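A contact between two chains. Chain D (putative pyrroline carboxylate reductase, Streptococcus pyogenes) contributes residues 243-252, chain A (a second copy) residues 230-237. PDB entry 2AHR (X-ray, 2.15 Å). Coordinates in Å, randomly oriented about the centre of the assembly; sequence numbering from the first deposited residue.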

ATOM      1  N   ALA D 243      -3.436  -5.474 -14.253  1.00 29.82           N
ATOM      2  CA  ALA D 243      -2.880  -4.126 -14.205  1.00 30.21           C
ATOM      3  C   ALA D 243      -1.344  -4.151 -14.183  1.00 29.74           C
ATOM      4  O   ALA D 243      -0.676  -3.280 -14.732  1.00 29.98           O
ATOM      5  CB  ALA D 243      -3.397  -3.405 -12.970  1.00 29.66           C
ATOM      6  N   THR D 244      -0.778  -5.133 -13.507  1.00 29.98           N
ATOM      7  CA  THR D 244       0.686  -5.302 -13.522  1.00 29.86           C
ATOM      8  C   THR D 244       1.218  -5.504 -14.963  1.00 30.23           C
ATOM      9  O   THR D 244       2.122  -4.797 -15.395  1.00 29.90           O
ATOM     10  CB  THR D 244       1.054  -6.440 -12.586  1.00 29.74           C
ATOM     11  OG1 THR D 244       0.835  -5.978 -11.234  1.00 28.22           O
ATOM     12  CG2 THR D 244       2.502  -6.901 -12.787  1.00 28.25           C
ATOM     13  N   VAL D 245       0.637  -6.440 -15.707  1.00 30.61           N
ATOM     14  CA  VAL D 245       1.083  -6.716 -17.098  1.00 31.01           C
ATOM     15  C   VAL D 245       0.922  -5.469 -17.967  1.00 31.48           C
ATOM     16  O   VAL D 245       1.822  -5.093 -18.732  1.00 31.68           O
ATOM     17  CB  VAL D 245       0.272  -7.891 -17.691  1.00 31.28           C
ATOM     18  CG1 VAL D 245       0.639  -8.172 -19.172  1.00 31.87           C
ATOM     19  CG2 VAL D 245       0.476  -9.148 -16.861  1.00 31.92           C
ATOM     20  N   SER D 246      -0.205  -4.781 -17.789  1.00 32.02           N
ATOM     21  CA  SER D 246      -0.536  -3.599 -18.574  1.00 32.28           C
ATOM     22  C   SER D 246       0.433  -2.460 -18.288  1.00 31.25           C
ATOM     23  O   SER D 246       0.951  -1.776 -19.190  1.00 30.26           O
ATOM     24  CB  SER D 246      -1.990  -3.184 -18.283  1.00 32.53           C
ATOM     25  OG  SER D 246      -2.308  -1.992 -18.980  1.00 35.09           O
ATOM     26  N   SER D 247       0.718  -2.275 -17.010  1.00 32.01           N
ATOM     27  CA  SER D 247       1.698  -1.282 -16.616  1.00 31.93           C
ATOM     28  C   SER D 247       3.092  -1.591 -17.204  1.00 32.52           C
ATOM     29  O   SER D 247       3.755  -0.692 -17.684  1.00 33.76           O
ATOM     30  CB  SER D 247       1.718  -1.146 -15.095  1.00 32.19           C
ATOM     31  OG  SER D 247       2.538  -0.057 -14.715  1.00 33.06           O
ATOM     32  N   ALA D 248       3.516  -2.858 -17.227  1.00 32.48           N
ATOM     33  CA  ALA D 248       4.809  -3.222 -17.844  1.00 31.88           C
ATOM     34  C   ALA D 248       4.838  -2.930 -19.328  1.00 31.60           C
ATOM     35  O   ALA D 248       5.861  -2.476 -19.861  1.00 30.88           O
ATOM     36  CB  ALA D 248       5.106  -4.685 -17.633  1.00 32.02           C
ATOM     37  N   ILE D 249       3.721  -3.207 -20.004  1.00 31.01           N
ATOM     38  CA  ILE D 249       3.613  -2.903 -21.417  1.00 31.19           C
ATOM     39  C   ILE D 249       3.721  -1.403 -21.619  1.00 31.33           C
ATOM     40  O   ILE D 249       4.470  -0.959 -22.466  1.00 30.77           O
ATOM     41  CB  ILE D 249       2.314  -3.492 -22.072  1.00 31.27           C
ATOM     42  CG1 ILE D 249       2.353  -5.032 -22.117  1.00 29.71           C
ATOM     43  CG2 ILE D 249       2.092  -2.919 -23.459  1.00 30.49           C
ATOM     44  CD1 ILE D 249       3.537  -5.708 -22.927  1.00 30.36           C
ATOM     45  N   ASP D 250       3.024  -0.616 -20.785  1.00 33.10           N
ATOM     46  CA  ASP D 250       3.093   0.829 -20.871  1.00 33.12           C
ATOM     47  C   ASP D 250       4.544   1.313 -20.705  1.00 33.69           C
ATOM     48  O   ASP D 250       4.993   2.192 -21.446  1.00 34.15           O
ATOM     49  CB  ASP D 250       2.173   1.497 -19.821  1.00 33.92           C
ATOM     50  CG  ASP D 250       0.691   1.529 -20.245  1.00 36.10           C
ATOM     51  OD1 ASP D 250       0.342   1.161 -21.402  1.00 37.65           O
ATOM     52  OD2 ASP D 250      -0.139   1.930 -19.396  1.00 38.55           O
ATOM     53  N   LYS D 251       5.267   0.760 -19.732  1.00 32.98           N
ATOM     54  CA  LYS D 251       6.666   1.137 -19.505  1.00 33.76           C
ATOM     55  C   LYS D 251       7.589   0.737 -20.651  1.00 32.42           C
ATOM     56  O   LYS D 251       8.512   1.468 -21.003  1.00 32.53           O
ATOM     57  CB  LYS D 251       7.174   0.540 -18.201  1.00 34.05           C
ATOM     58  CG  LYS D 251       6.766   1.370 -16.979  1.00 39.58           C
ATOM     59  CD  LYS D 251       7.814   2.449 -16.694  1.00 45.38           C
ATOM     60  CE  LYS D 251       7.376   3.360 -15.549  1.00 50.18           C
ATOM     61  NZ  LYS D 251       8.521   4.194 -15.040  1.00 51.63           N
ATOM     62  N   THR D 252       7.339  -0.428 -21.230  1.00 32.16           N
ATOM     63  CA  THR D 252       8.077  -0.889 -22.426  1.00 31.32           C
ATOM     64  C   THR D 252       7.914   0.128 -23.568  1.00 31.32           C
ATOM     65  O   THR D 252       8.874   0.518 -24.216  1.00 31.09           O
ATOM     66  CB  THR D 252       7.572  -2.256 -22.863  1.00 30.55           C
ATOM     67  OG1 THR D 252       7.602  -3.144 -21.737  1.00 31.16           O
ATOM     68  CG2 THR D 252       8.437  -2.850 -24.014  1.00 30.73           C
TER
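Chain A, residues 230-237: IAGLMELE

Chain A lies on chain D as one helix packed against another. Residues 230-237 of chain A are helical throughout, as are residues 243-252 of chain D, and both helices extend beyond these stretches. The two run roughly antiparallel, with 151° between their N-to-C directions. Their axes approach to 7.6 Å, which is close for a helix pair. The backbones come nearest at Ala D248 and Gly A232, where the CA atoms are 4.5 Å apart. Because the direction is reversed, Leu A236 lies near Thr D244 and Val D245, while Ala A231 lies near Lys D251.

Small residues lie where the backbones come nearest. Ala D248 points its CB toward chain A, and this atom lies 3.5 Å from the carbonyl O of Gly A232. Gly A232 has no side chain, so Thr D252 can come right up to its backbone: OG1 of Thr D252 is 3.3 Å from CA of Gly A232. An ideal CB on Gly A232 would lie 2.2 Å from OG1 of Thr D252, a clash, and 3.2 Å from the O of Ala D248. The threonine hydroxyl also bonds within its own helix and elsewhere in the structure. Thr D252 OG1 donates a hydrogen bond to Ala D248 O at 2.6 Å.

One hydrogen bond joins the two stretches. Ser D247 OG donates to Glu A235 OE2 at 2.6 Å, a short distance. Both residues direct CA-to-CB toward the partner helix. Glu A235 has chi1 t and chi2 p. Both carboxylate oxygens also form hydrogen bonds just outside the stretches.

The aliphatic part of Glu A235 packs as well. Glu A235 CG is 3.7 Å from the backbone N of Ala D248 and 3.8 Å from CG of Lys D251. Glu A235 has the largest area covered by the opposing stretch, 85 Å² of the 409 Å² buried in total. The contact with Lys D251 is through carbon atoms. Lys D251 NZ is 4.9 Å from Glu A235 OE1, and the pair makes no salt bridge.

Apolar packing centres on Leu A236. Its CA-to-CB bond points sideways, but the end of the side chain comes nearer to chain D. With chi1 m and chi2 t, Leu A236 CD2 lies 3.5 Å from CB of Ala D248 and 4.0 Å from CG2 of Thr D244. Leu A236 CD2 is also 4.3 Å from CA of Val D245, whose CA-to-CB bond points away. At the other end of the contact, CB of Ala A231 sits 4.2 Å from the carbonyl O of Lys D251.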

ATOM      1  N   ILE A 230      13.995  -4.589 -20.689  1.00 30.87           N
ATOM      2  CA  ILE A 230      14.465  -4.478 -19.310  1.00 29.77           C
ATOM      3  C   ILE A 230      13.681  -3.407 -18.545  1.00 29.69           C
ATOM      4  O   ILE A 230      13.481  -3.546 -17.345  1.00 29.96           O
ATOM      5  CB  ILE A 230      16.014  -4.256 -19.206  1.00 29.61           C
ATOM      6  CG1 ILE A 230      16.491  -4.274 -17.759  1.00 30.47           C
ATOM      7  CG2 ILE A 230      16.478  -2.942 -19.877  1.00 30.29           C
ATOM      8  CD1 ILE A 230      16.377  -5.634 -17.082  1.00 32.17           C
ATOM      9  N   ALA A 231      13.219  -2.372 -19.249  1.00 28.79           N
ATOM     10  CA  ALA A 231      12.314  -1.378 -18.660  1.00 29.33           C
ATOM     11  C   ALA A 231      10.983  -2.020 -18.262  1.00 29.20           C
ATOM     12  O   ALA A 231      10.490  -1.809 -17.149  1.00 28.90           O
ATOM     13  CB  ALA A 231      12.084  -0.215 -19.611  1.00 28.37           C
ATOM     14  N   GLY A 232      10.412  -2.824 -19.156  1.00 29.03           N
ATOM     15  CA  GLY A 232       9.179  -3.520 -18.817  1.00 30.00           C
ATOM     16  C   GLY A 232       9.375  -4.576 -17.744  1.00 30.76           C
ATOM     17  O   GLY A 232       8.504  -4.757 -16.885  1.00 31.03           O
ATOM     18  N   LEU A 233      10.527  -5.267 -17.775  1.00 30.79           N
ATOM     19  CA  LEU A 233      10.801  -6.338 -16.809  1.00 30.46           C
ATOM     20  C   LEU A 233      10.892  -5.785 -15.391  1.00 29.95           C
ATOM     21  O   LEU A 233      10.386  -6.397 -14.463  1.00 29.81           O
ATOM     22  CB  LEU A 233      12.086  -7.087 -17.153  1.00 30.14           C
ATOM     23  CG  LEU A 233      12.329  -8.352 -16.326  1.00 32.34           C
ATOM     24  CD1 LEU A 233      11.560  -9.540 -16.936  1.00 29.26           C
ATOM     25  CD2 LEU A 233      13.845  -8.661 -16.200  1.00 29.29           C
HETATM   26  N   MSE A 234      11.545  -4.636 -15.235  1.00 30.48           N
HETATM   27  CA  MSE A 234      11.698  -4.021 -13.914  1.00 31.75           C
HETATM   28  C   MSE A 234      10.377  -3.403 -13.415  1.00 31.67           C
HETATM   29  O   MSE A 234      10.195  -3.210 -12.204  1.00 32.33           O
HETATM   30  CB  MSE A 234      12.841  -2.997 -13.889  1.00 31.43           C
HETATM   31  CG  MSE A 234      14.245  -3.608 -14.096  1.00 33.81           C
HETATM   32 SE   MSE A 234      14.693  -4.883 -12.843  1.00 35.22          SE
HETATM   33  CE  MSE A 234      14.567  -6.284 -13.840  1.00 27.61           C
ATOM     34  N   GLU A 235       9.457  -3.109 -14.332  1.00 30.95           N
ATOM     35  CA  GLU A 235       8.096  -2.739 -13.922  1.00 30.82           C
ATOM     36  C   GLU A 235       7.353  -3.960 -13.353  1.00 30.55           C
ATOM     37  O   GLU A 235       6.651  -3.840 -12.351  1.00 30.50           O
ATOM     38  CB  GLU A 235       7.302  -2.066 -15.070  1.00 30.57           C
ATOM     39  CG  GLU A 235       5.885  -1.523 -14.677  1.00 30.38           C
ATOM     40  CD  GLU A 235       5.885  -0.349 -13.668  1.00 32.01           C
ATOM     41  OE1 GLU A 235       6.949  -0.020 -13.072  1.00 30.42           O
ATOM     42  OE2 GLU A 235       4.790   0.247 -13.465  1.00 31.30           O
ATOM     43  N   LEU A 236       7.509  -5.119 -13.998  1.00 30.37           N
ATOM     44  CA  LEU A 236       6.939  -6.386 -13.518  1.00 30.42           C
ATOM     45  C   LEU A 236       7.456  -6.713 -12.113  1.00 30.70           C
ATOM     46  O   LEU A 236       6.709  -7.222 -11.275  1.00 31.53           O
ATOM     47  CB  LEU A 236       7.269  -7.562 -14.462  1.00 30.00           C
ATOM     48  CG  LEU A 236       6.586  -7.642 -15.843  1.00 29.38           C
ATOM     49  CD1 LEU A 236       7.057  -8.852 -16.617  1.00 27.79           C
ATOM     50  CD2 LEU A 236       5.049  -7.657 -15.737  1.00 28.18           C
ATOM     51  N   GLU A 237       8.743  -6.465 -11.887  1.00 30.99           N
ATOM     52  CA  GLU A 237       9.367  -6.638 -10.572  1.00 31.51           C
ATOM     53  C   GLU A 237       8.837  -5.610  -9.599  1.00 30.97           C
ATOM     54  O   GLU A 237       8.551  -5.945  -8.461  1.00 31.54           O
ATOM     55  CB  GLU A 237      10.901  -6.499 -10.657  1.00 32.81           C
ATOM     56  CG  GLU A 237      11.612  -7.662 -11.370  1.00 34.89           C
ATOM     57  CD  GLU A 237      11.602  -8.950 -10.554  1.00 41.00           C
ATOM     58  OE1 GLU A 237      11.293  -8.906  -9.330  1.00 44.06           O
ATOM     59  OE2 GLU A 237      11.923 -10.008 -11.135  1.00 43.42           O
TER